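Side-chain contacts in Rnh (Ribonuclease H) (Chlorobaculum tepidum, PDB 3H08), which probably cuts the RNA strand of RNA-DNA hybrids as a magnesium-dependent endonuclease working as a monomer: residues G23-Y28 with R32-G37; K54-L59 with A63-Y68. The protein carries 3 engineered substitutions. All coordinates share one frame; numbering follows the deposited sequence.

Overall arrangement
Interaction 1 joins the two strands of the 18-28/31-39 hairpin at one margin of the five-stranded mixed sheet; interaction 2 comes later in the chain and packs the end of helix 44-57 on strand 64-69 of the same sheet. Their centres lie about 9 Å apart. Strand 31-39 is followed, after a short link, by helix 44-57, whose last turn and the residues after it lie over the hairpin: Leu26 CD2 sits 3.7 Å from Leu59 CD2, and Ile35 CD1 rests 3.4 Å from Lys54 O. One layer of apolar side chains thus runs beneath the helix from the edge hairpin to strand 64-69, in the alpha/beta RNase H fold that carries the magnesium site.

Interaction 1: residues G23-Y28 with R32-G37; sequences GALLMY and RKEISG
Two antiparallel pairs, Ala24 with Ile35 and Leu26 with Lys33, carry the four backbone hydrogen bonds between the strands. The straightest runs from Leu26 N to Lys33 O, 2.8 Å long with 174° at the hydrogen; Ala24 N reaches Ile35 O at 2.9 Å. Gly23, Leu25 and Met27 occupy the non-hydrogen-bonded positions opposite Ser36, Glu34 and Arg32. On the face bearing Leu25, Arg32 NH1 gives Glu34 OE2 a salt bridge of 2.7 Å along strand 32-37, the carboxylate oxygen lying at the edge of the guanidinium, close to its plane. Leu25, its CG anti to the backbone N (chi1 177°), leans under this ion pair: CD2 lies over one guanidinium face, while CD1 touches Arg32 CD at 3.7 Å and Glu34 CG at 3.7 Å. Cutting this side chain back to that of an alanine takes away CG and both methyls and is likely to open a gap beside Arg32 CD and Glu34 CG and let the guanidinium turn more freely. On the other face, Ala24 CB meets Ile35 CG1 at 3.8 Å, and Leu26 CB lies beside Lys33 CB. Strands 18-28 and 31-39 form a beta hairpin, 31-39 outermost in the RNase H sheet. Strand 4-13 pairs with strand 18-28, Tyr130 of helix 129-144 touches Leu25 and Arg32, Arg133 adds a second partner to Glu34 through OE1, and Leu26 packs on Ile7 and Ala58.

Interaction 2: residues K54-L59 with A63-Y68; sequences KGLEAL and ARVQLY. Engineered in segment 63-68: Ala63 (natural residue Cys).
Leu56, Leu59 and Val65 carry this contact, which is purely apolar: the last turn of helix 44-57 and the residues just after it lie over strand 64-69, and side chains alone bridge the gap. The backbones stay well apart, with Leu56 CA 8.5 Å from Val65 CA. The isobutyl group of Leu56 and the fork of Val65 fill that distance between them. In Leu56, CG stands anti to the carbonyl carbon (chi1 -67°), and the branch reaches the strand at two points: CD2 faces the fork of Val65, 4.1 Å from CG1 and equally far from CG2, while CG comes within 4.3 Å of Leu67 CD1. Val65 therefore offers both of its methyls to the helix. With chi1 at 177°, CG1 is set beside Leu56 and CG2 is turned into the angle between the two leucines. There CG2 makes the closest approach of the contact, 3.7 Å from Leu59 CD1. Leu59 follows the helix in the chain, and its side chain slants across Val65 as that of Leu56 does. The same CD1 methyl also reaches Ala63 CB at 4.3 Å; Ala63 is an engineered substitution for the natural cysteine. The CB atoms of Ala63, Val65 and Leu67 all point toward segment 54-59. Val65 and Leu67, two apart on strand 64-69 and so on the same face of the sheet, form a short apolar row under the helix end. This is helix-on-sheet packing in the hydrophobic core. Ile7 and Thr9 of strand 4-13 touch Val65 and Leu67, Ile5 touches Leu59, and strand 116-121 brings Val117 against Leu56, Val65 and Leu67.

Interaction 1: residues G23-Y28 with R32-G37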
loop_
_atom_site.group_PDB
_atom_site.type_symbol
_atom_site.label_atom_id
_atom_site.label_comp_id
_atom_site.label_asym_id
_atom_site.label_seq_id
_atom_site.Cartn_x
_atom_site.Cartn_y
_atom_site.Cartn_z
ATOM N N GLY A 23 -2.702 -3.055 -6.547
ATOM C CA GLY A 23 -1.615 -3.694 -7.237
ATOM C C GLY A 23 -0.301 -3.336 -6.566
ATOM O O GLY A 23 -0.155 -2.268 -5.960
ATOM N N ALA A 24 0.657 -4.229 -6.667
ATOM C CA ALA A 24 1.996 -3.968 -6.161
ATOM C C ALA A 24 3.012 -4.669 -7.058
ATOM O O ALA A 24 2.792 -5.789 -7.511
ATOM C CB ALA A 24 2.147 -4.423 -4.707
ATOM N N LEU A 25 4.138 -4.009 -7.245
ATOM C CA LEU A 25 5.269 -4.511 -7.983
ATOM C C LEU A 25 6.444 -4.490 -7.015
ATOM O O LEU A 25 6.771 -3.439 -6.426
ATOM C CB LEU A 25 5.549 -3.592 -9.183
ATOM C CG LEU A 25 6.726 -3.894 -10.057
ATOM C CD1 LEU A 25 6.723 -5.299 -10.440
ATOM C CD2 LEU A 25 6.642 -2.980 -11.276
ATOM N N LEU A 26 7.003 -5.673 -6.789
ATOM C CA LEU A 26 8.144 -5.873 -5.908
ATOM C C LEU A 26 9.372 -6.075 -6.756
ATOM O O LEU A 26 9.351 -6.872 -7.696
ATOM C CB LEU A 26 7.937 -7.112 -5.010
ATOM C CG LEU A 26 6.907 -6.956 -3.892
ATOM C CD1 LEU A 26 5.532 -7.188 -4.388
ATOM C CD2 LEU A 26 7.225 -7.882 -2.755
ATOM N N MET A 27 10.441 -5.369 -6.442
ATOM C CA MET A 27 11.653 -5.373 -7.239
ATOM C C MET A 27 12.893 -5.637 -6.385
ATOM O O MET A 27 13.096 -5.029 -5.351
ATOM C CB MET A 27 11.780 -4.008 -7.918
ATOM C CG MET A 27 13.030 -3.808 -8.632
ATOM S SD MET A 27 13.036 -2.128 -9.249
ATOM C CE MET A 27 11.637 -2.160 -10.332
ATOM N N TYR A 28 13.733 -6.552 -6.853
ATOM C CA TYR A 28 15.038 -6.804 -6.256
ATOM C C TYR A 28 16.030 -7.053 -7.401
ATOM O O TYR A 28 16.040 -8.123 -8.002
ATOM C CB TYR A 28 14.931 -7.988 -5.320
ATOM C CG TYR A 28 16.222 -8.369 -4.652
ATOM C CD1 TYR A 28 16.880 -7.492 -3.792
ATOM C CD2 TYR A 28 16.792 -9.628 -4.868
ATOM C CE1 TYR A 28 18.081 -7.854 -3.202
ATOM C CE2 TYR A 28 17.960 -9.992 -4.278
ATOM C CZ TYR A 28 18.604 -9.117 -3.449
ATOM O OH TYR A 28 19.784 -9.516 -2.881
ATOM N N ARG A 32 11.535 -9.346 -10.461
ATOM C CA ARG A 32 10.288 -8.626 -10.270
ATOM C C ARG A 32 9.187 -9.612 -9.857
ATOM O O ARG A 32 9.203 -10.771 -10.265
ATOM C CB ARG A 32 9.881 -7.869 -11.549
ATOM C CG ARG A 32 8.761 -8.557 -12.404
ATOM C CD ARG A 32 7.856 -7.538 -13.141
ATOM N NE ARG A 32 8.617 -6.369 -13.583
ATOM C CZ ARG A 32 8.085 -5.337 -14.230
ATOM N NH1 ARG A 32 6.790 -5.316 -14.512
ATOM N NH2 ARG A 32 8.861 -4.325 -14.604
ATOM N N LYS A 33 8.236 -9.143 -9.063
ATOM C CA LYS A 33 7.040 -9.915 -8.690
ATOM C C LYS A 33 5.870 -8.929 -8.737
ATOM O O LYS A 33 5.987 -7.815 -8.234
ATOM C CB LYS A 33 7.169 -10.496 -7.266
ATOM C CG LYS A 33 5.910 -11.284 -6.765
ATOM C CD LYS A 33 6.081 -11.933 -5.364
ATOM C CE LYS A 33 7.351 -12.778 -5.243
ATOM N NZ LYS A 33 7.492 -13.476 -3.896
ATOM N N GLU A 34 4.783 -9.338 -9.381
ATOM C CA GLU A 34 3.555 -8.580 -9.466
ATOM C C GLU A 34 2.456 -9.293 -8.694
ATOM O O GLU A 34 2.281 -10.511 -8.803
ATOM C CB GLU A 34 3.122 -8.385 -10.919
ATOM C CG GLU A 34 4.131 -7.592 -11.718
ATOM C CD GLU A 34 3.783 -7.380 -13.180
ATOM O OE1 GLU A 34 2.853 -8.051 -13.729
ATOM O OE2 GLU A 34 4.470 -6.527 -13.799
ATOM N N ILE A 35 1.674 -8.514 -7.970
ATOM C CA ILE A 35 0.461 -9.014 -7.317
ATOM C C ILE A 35 -0.646 -8.005 -7.500
ATOM O O ILE A 35 -0.369 -6.803 -7.657
ATOM C CB ILE A 35 0.705 -9.291 -5.831
ATOM C CG1 ILE A 35 1.181 -8.052 -5.115
ATOM C CG2 ILE A 35 1.750 -10.395 -5.694
ATOM C CD1 ILE A 35 1.240 -8.168 -3.604
ATOM N N SER A 36 -1.881 -8.463 -7.381
ATOM C CA SER A 36 -3.024 -7.565 -7.444
ATOM C C SER A 36 -4.270 -8.244 -6.924
ATOM O O SER A 36 -4.321 -9.475 -6.793
ATOM C CB SER A 36 -3.247 -7.180 -8.882
ATOM O OG SER A 36 -3.548 -8.310 -9.694
ATOM N N GLY A 37 -5.291 -7.444 -6.671
ATOM C CA GLY A 37 -6.557 -7.996 -6.260
ATOM C C GLY A 37 -7.689 -6.988 -6.351
ATOM O O GLY A 37 -7.484 -5.817 -6.654
#

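Interaction 2: residues K54-L59 with A63-Y68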
loop_
_atom_site.group_PDB
_atom_site.type_symbol
_atom_site.label_atom_id
_atom_site.label_comp_id
_atom_site.label_asym_id
_atom_site.label_seq_id
_atom_site.Cartn_x
_atom_site.Cartn_y
_atom_site.Cartn_z
ATOM N N LYS A 54 -0.558 -5.793 1.105
ATOM C CA LYS A 54 -0.375 -6.971 0.286
ATOM C C LYS A 54 1.071 -7.028 -0.241
ATOM O O LYS A 54 1.672 -8.104 -0.273
ATOM C CB LYS A 54 -1.402 -6.978 -0.839
ATOM C CG LYS A 54 -2.832 -7.136 -0.367
ATOM C CD LYS A 54 -3.079 -8.499 0.153
ATOM C CE LYS A 54 -4.525 -8.698 0.401
ATOM N NZ LYS A 54 -4.744 -10.031 1.009
ATOM N N GLY A 55 1.628 -5.885 -0.653
ATOM C CA GLY A 55 3.000 -5.833 -1.080
ATOM C C GLY A 55 3.931 -6.328 0.014
ATOM O O GLY A 55 4.821 -7.120 -0.227
ATOM N N LEU A 56 3.761 -5.810 1.226
ATOM C CA LEU A 56 4.607 -6.233 2.337
ATOM C C LEU A 56 4.378 -7.706 2.702
ATOM O O LEU A 56 5.327 -8.400 3.050
ATOM C CB LEU A 56 4.422 -5.306 3.535
ATOM C CG LEU A 56 4.930 -3.872 3.313
ATOM C CD1 LEU A 56 4.413 -2.969 4.422
ATOM C CD2 LEU A 56 6.426 -3.792 3.231
ATOM N N GLU A 57 3.133 -8.166 2.637
ATOM C CA GLU A 57 2.818 -9.571 2.925
ATOM C C GLU A 57 3.472 -10.531 1.926
ATOM O O GLU A 57 3.675 -11.703 2.242
ATOM C CB GLU A 57 1.324 -9.793 2.951
ATOM C CG GLU A 57 0.681 -9.278 4.197
ATOM C CD GLU A 57 -0.825 -9.525 4.292
ATOM O OE1 GLU A 57 -1.476 -9.863 3.287
ATOM O OE2 GLU A 57 -1.358 -9.378 5.427
ATOM N N ALA A 58 3.796 -10.026 0.736
ATOM C CA ALA A 58 4.406 -10.848 -0.335
ATOM C C ALA A 58 5.887 -11.110 -0.112
ATOM O O ALA A 58 6.474 -11.975 -0.749
ATOM C CB ALA A 58 4.204 -10.202 -1.669
ATOM N N LEU A 59 6.487 -10.406 0.820
ATOM C CA LEU A 59 7.872 -10.660 1.160
ATOM C C LEU A 59 7.987 -11.971 1.959
ATOM O O LEU A 59 7.262 -12.183 2.926
ATOM C CB LEU A 59 8.408 -9.505 1.968
ATOM C CG LEU A 59 8.411 -8.153 1.285
ATOM C CD1 LEU A 59 8.615 -7.067 2.300
ATOM C CD2 LEU A 59 9.446 -8.075 0.251
ATOM N N ALA A 63 12.771 -7.895 5.547
ATOM C CA ALA A 63 13.511 -7.111 4.578
ATOM C C ALA A 63 13.619 -5.644 4.969
ATOM O O ALA A 63 12.860 -5.144 5.818
ATOM C CB ALA A 63 12.805 -7.204 3.212
ATOM N N ARG A 64 14.557 -4.952 4.325
ATOM C CA ARG A 64 14.580 -3.493 4.293
ATOM C C ARG A 64 13.795 -3.130 3.047
ATOM O O ARG A 64 14.061 -3.696 1.974
ATOM C CB ARG A 64 16.016 -3.012 4.153
ATOM C CG ARG A 64 16.196 -1.522 4.172
ATOM C CD ARG A 64 17.613 -1.171 4.444
ATOM N NE ARG A 64 17.830 0.280 4.469
ATOM C CZ ARG A 64 18.992 0.864 4.757
ATOM N NH1 ARG A 64 20.078 0.131 5.018
ATOM N NH2 ARG A 64 19.075 2.197 4.767
ATOM N N VAL A 65 12.858 -2.196 3.154
ATOM C CA VAL A 65 11.944 -1.902 2.073
ATOM C C VAL A 65 11.924 -0.420 1.779
ATOM O O VAL A 65 11.811 0.414 2.677
ATOM C CB VAL A 65 10.498 -2.395 2.388
ATOM C CG1 VAL A 65 9.540 -2.013 1.274
ATOM C CG2 VAL A 65 10.485 -3.879 2.672
ATOM N N GLN A 66 12.005 -0.098 0.500
ATOM C CA GLN A 66 11.710 1.262 0.033
ATOM C C GLN A 66 10.372 1.160 -0.708
ATOM O O GLN A 66 10.272 0.469 -1.698
ATOM C CB GLN A 66 12.799 1.732 -0.939
ATOM C CG GLN A 66 14.189 1.769 -0.326
ATOM C CD GLN A 66 14.399 2.981 0.541
ATOM O OE1 GLN A 66 13.876 4.018 0.260
ATOM N NE2 GLN A 66 15.218 2.854 1.558
ATOM N N LEU A 67 9.353 1.809 -0.181
ATOM C CA LEU A 67 7.984 1.701 -0.684
ATOM C C LEU A 67 7.528 3.003 -1.267
ATOM O O LEU A 67 7.522 4.026 -0.573
ATOM C CB LEU A 67 7.049 1.232 0.433
ATOM C CG LEU A 67 5.683 0.726 -0.053
ATOM C CD1 LEU A 67 5.138 -0.288 0.886
ATOM C CD2 LEU A 67 4.735 1.869 -0.185
ATOM N N TYR A 68 7.194 2.962 -2.552
ATOM C CA TYR A 68 6.740 4.127 -3.341
ATOM C C TYR A 68 5.237 4.052 -3.569
ATOM O O TYR A 68 4.737 3.087 -4.182
ATOM C CB TYR A 68 7.462 4.160 -4.695
ATOM C CG TYR A 68 8.900 4.541 -4.554
ATOM C CD1 TYR A 68 9.304 5.853 -4.689
ATOM C CD2 TYR A 68 9.853 3.592 -4.217
ATOM C CE1 TYR A 68 10.641 6.197 -4.547
ATOM C CE2 TYR A 68 11.199 3.924 -4.068
ATOM C CZ TYR A 68 11.578 5.243 -4.199
ATOM O OH TYR A 68 12.902 5.612 -4.088
#